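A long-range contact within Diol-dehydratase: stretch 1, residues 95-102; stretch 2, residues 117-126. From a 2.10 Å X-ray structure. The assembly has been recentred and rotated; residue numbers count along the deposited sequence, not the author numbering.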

# COMPACT_ATOMS: atom_id res chain seq x y z
N TRP A 95 -23.43 -10.62 -0.35
CA TRP A 95 -24.62 -10.61 0.51
C TRP A 95 -25.86 -10.24 -0.30
O TRP A 95 -26.95 -10.76 -0.07
CB TRP A 95 -24.46 -9.64 1.70
CG TRP A 95 -24.33 -8.20 1.28
CD1 TRP A 95 -23.17 -7.51 1.09
CD2 TRP A 95 -25.39 -7.27 1.00
NE1 TRP A 95 -23.43 -6.22 0.71
CE2 TRP A 95 -24.79 -6.04 0.65
CE3 TRP A 95 -26.78 -7.36 1.02
CZ2 TRP A 95 -25.53 -4.92 0.30
CZ3 TRP A 95 -27.52 -6.23 0.68
CH2 TRP A 95 -26.90 -5.03 0.33
N LEU A 96 -25.69 -9.33 -1.25
CA LEU A 96 -26.81 -8.78 -1.99
C LEU A 96 -27.32 -9.77 -3.02
O LEU A 96 -28.52 -9.97 -3.17
CB LEU A 96 -26.41 -7.45 -2.65
CG LEU A 96 -27.45 -6.83 -3.58
CD1 LEU A 96 -28.80 -6.65 -2.88
CD2 LEU A 96 -26.95 -5.51 -4.14
N GLU A 97 -26.40 -10.41 -3.73
CA GLU A 97 -26.77 -11.46 -4.67
C GLU A 97 -27.50 -12.58 -3.95
O GLU A 97 -28.44 -13.12 -4.49
CB GLU A 97 -25.54 -12.00 -5.39
CG GLU A 97 -24.89 -10.97 -6.28
CD GLU A 97 -23.76 -11.56 -7.12
OE1 GLU A 97 -23.48 -12.76 -6.98
OE2 GLU A 97 -23.18 -10.82 -7.92
N ALA A 98 -27.09 -12.89 -2.72
CA ALA A 98 -27.74 -13.94 -1.93
C ALA A 98 -29.15 -13.56 -1.49
O ALA A 98 -29.92 -14.41 -1.08
CB ALA A 98 -26.90 -14.29 -0.71
N GLU A 99 -29.48 -12.27 -1.56
CA GLU A 99 -30.80 -11.81 -1.14
C GLU A 99 -31.68 -11.39 -2.31
O GLU A 99 -32.72 -10.76 -2.10
CB GLU A 99 -30.68 -10.63 -0.16
CG GLU A 99 -30.13 -11.01 1.20
CD GLU A 99 -30.24 -9.88 2.22
OE1 GLU A 99 -31.31 -9.22 2.31
OE2 GLU A 99 -29.25 -9.68 2.96
N PHE A 100 -31.26 -11.69 -3.54
CA PHE A 100 -32.03 -11.26 -4.71
C PHE A 100 -33.52 -11.61 -4.64
O PHE A 100 -34.37 -10.82 -5.03
CB PHE A 100 -31.46 -11.88 -5.99
CG PHE A 100 -30.33 -11.10 -6.60
CD1 PHE A 100 -29.95 -9.87 -6.09
CD2 PHE A 100 -29.65 -11.60 -7.71
CE1 PHE A 100 -28.92 -9.16 -6.66
CE2 PHE A 100 -28.62 -10.90 -8.27
CZ PHE A 100 -28.26 -9.67 -7.75
N GLU A 101 -33.83 -12.81 -4.14
CA GLU A 101 -35.21 -13.30 -4.16
C GLU A 101 -36.00 -12.91 -2.91
O GLU A 101 -37.22 -13.05 -2.89
CB GLU A 101 -35.21 -14.83 -4.32
CG GLU A 101 -34.47 -15.30 -5.57
CD GLU A 101 -34.90 -14.53 -6.80
OE1 GLU A 101 -36.10 -14.58 -7.13
OE2 GLU A 101 -34.05 -13.86 -7.43
N THR A 102 -35.31 -12.40 -1.89
CA THR A 102 -35.94 -12.16 -0.59
C THR A 102 -35.96 -10.69 -0.14
O THR A 102 -36.69 -10.34 0.79
CB THR A 102 -35.24 -12.96 0.52
OG1 THR A 102 -33.85 -12.65 0.53
CG2 THR A 102 -35.42 -14.47 0.30
N THR A 117 -32.40 -5.73 -13.20
CA THR A 117 -31.37 -5.22 -12.29
C THR A 117 -30.54 -6.37 -11.72
O THR A 117 -29.33 -6.28 -11.68
CB THR A 117 -31.98 -4.38 -11.16
OG1 THR A 117 -32.53 -3.18 -11.73
CG2 THR A 117 -30.90 -3.97 -10.13
N LYS A 118 -31.19 -7.47 -11.34
CA LYS A 118 -30.45 -8.65 -10.89
C LYS A 118 -29.42 -9.10 -11.93
O LYS A 118 -28.26 -9.35 -11.60
CB LYS A 118 -31.40 -9.80 -10.58
CG LYS A 118 -32.36 -9.56 -9.41
CD LYS A 118 -33.34 -10.73 -9.32
CE LYS A 118 -34.47 -10.48 -8.33
NZ LYS A 118 -35.37 -11.68 -8.25
N LYS A 119 -29.85 -9.19 -13.19
CA LYS A 119 -28.94 -9.64 -14.25
C LYS A 119 -27.77 -8.68 -14.43
O LYS A 119 -26.64 -9.12 -14.60
CB LYS A 119 -29.69 -9.80 -15.58
CG LYS A 119 -30.74 -10.91 -15.56
CD LYS A 119 -30.33 -12.08 -14.66
CE LYS A 119 -29.31 -13.01 -15.33
NZ LYS A 119 -29.08 -14.27 -14.56
N ARG A 120 -28.05 -7.39 -14.40
CA ARG A 120 -26.99 -6.41 -14.55
C ARG A 120 -26.00 -6.43 -13.39
O ARG A 120 -24.80 -6.28 -13.60
CB ARG A 120 -27.59 -5.02 -14.70
CG ARG A 120 -28.47 -4.90 -15.93
CD ARG A 120 -28.39 -3.52 -16.50
NE ARG A 120 -29.39 -2.66 -15.95
CZ ARG A 120 -29.24 -1.36 -15.75
NH1 ARG A 120 -28.10 -0.75 -16.03
NH2 ARG A 120 -30.25 -0.66 -15.26
N LEU A 121 -26.50 -6.62 -12.17
CA LEU A 121 -25.62 -6.69 -11.00
C LEU A 121 -24.74 -7.92 -11.07
O LEU A 121 -23.57 -7.86 -10.73
CB LEU A 121 -26.43 -6.68 -9.69
CG LEU A 121 -27.05 -5.33 -9.32
CD1 LEU A 121 -27.87 -5.41 -8.03
CD2 LEU A 121 -25.98 -4.25 -9.22
N LEU A 122 -25.29 -9.04 -11.54
CA LEU A 122 -24.51 -10.27 -11.62
C LEU A 122 -23.30 -10.09 -12.52
O LEU A 122 -22.19 -10.50 -12.18
CB LEU A 122 -25.35 -11.44 -12.14
CG LEU A 122 -26.34 -12.04 -11.13
CD1 LEU A 122 -27.20 -13.11 -11.80
CD2 LEU A 122 -25.60 -12.61 -9.94
N ALA A 123 -23.52 -9.44 -13.66
CA ALA A 123 -22.46 -9.22 -14.62
C ALA A 123 -21.43 -8.23 -14.10
O ALA A 123 -20.23 -8.44 -14.23
CB ALA A 123 -23.03 -8.72 -15.95
N ALA A 124 -21.91 -7.13 -13.51
CA ALA A 124 -21.00 -6.13 -12.99
C ALA A 124 -20.22 -6.64 -11.77
O ALA A 124 -19.03 -6.41 -11.67
CB ALA A 124 -21.75 -4.86 -12.65
N ASP A 125 -20.90 -7.35 -10.87
CA ASP A 125 -20.28 -7.80 -9.63
C ASP A 125 -19.12 -8.78 -9.86
O ASP A 125 -18.18 -8.84 -9.07
CB ASP A 125 -21.29 -8.49 -8.71
CG ASP A 125 -22.33 -7.54 -8.12
OD1 ASP A 125 -22.16 -6.31 -8.15
OD2 ASP A 125 -23.33 -8.07 -7.60
N ALA A 126 -19.22 -9.58 -10.93
CA ALA A 126 -18.26 -10.65 -11.16
C ALA A 126 -16.84 -10.10 -11.19
O ALA A 126 -15.91 -10.76 -10.78
CB ALA A 126 -18.58 -11.40 -12.45
O HOH W 1 -21.58 -11.89 -9.80

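The centre of this contact is the ring of F100, which lies against one side of a helix and gives up more surface to it than any other residue of either stretch. Its chi1 of -86° sends the ring along K118, L121 and L122, three positions that the i, i+3, i+4 spacing of a helix gathers on one side. K118 covers one face: its CG sits 3.9 Å from the centroid of the F100 ring, only 16° off the ring normal, a CH-pi contact in which the aliphatic part of a lysine does the work of a hydrophobic side chain. The two leucines meet the ring at its edge, near its plane, with F100 CZ 4.0 Å from L121 CB and F100 CE2 3.8 Å from L122 CG. Face and edge are thus both used, and one aromatic residue packs against three neighbours.

L96 extends the apolar patch. Its CA-to-CB bond points toward the helix, and its CD2 reaches L121 CD1 at 4.0 Å, so L121 is shared between L96 and F100. Both of these leucines are buried, and their contact is plain van der Waals packing.

The backbone explains how L96, E97 and F100 can all aim their CA-to-CB bonds at the same partner. Stretch 1 enters as helix and passes through a type I turn from E97 to F100, closed by a weak hydrogen bond from F100 N to E97 O at 3.3 Å. A98 and E99, the middle residues of that turn, stay out of reach of the helix. Stretch 2 is regular helix over most of its length, held by bonds such as L121 N to T117 O at 2.9 Å and L122 N to K118 O at 3.0 Å. The register runs in opposite directions along the two stretches: E97 CA lies 7.4 Å from L122 CA, and F100 CA lies 6.9 Å from K118 CA.

Polar chemistry flanks the apolar core. Toward the start of stretch 2, K118 stays extended, with chi2 to chi4 all t, which carries its amine past the ring to the carboxylate of E101. K118 NZ donates to E101 OE2 at 2.7 Å, a hydrogen bond within a salt bridge. The CA-to-CB bond of E101 points sideways, but chi1 and chi2, both m, bring its carboxylate nearer. On the way, K118 CE passes 3.3 Å from F100 O.

Further along the helix, E97 meets D125, acid against acid. E97 OE2 and D125 OD2 are 2.8 Å apart, a separation that suggests one group holds a proton, though the geometry does not settle it. A water donates to both E97 OE2, at 2.7 Å, and L122 O, at 2.8 Å, bridging the glutamate to the helix backbone. E97 also packs on the leucine, its CD 3.5 Å from L122 CD2. The rule to read here is economical: K118 lends its methylenes to the F100 ring and its amine to a salt bridge with E101.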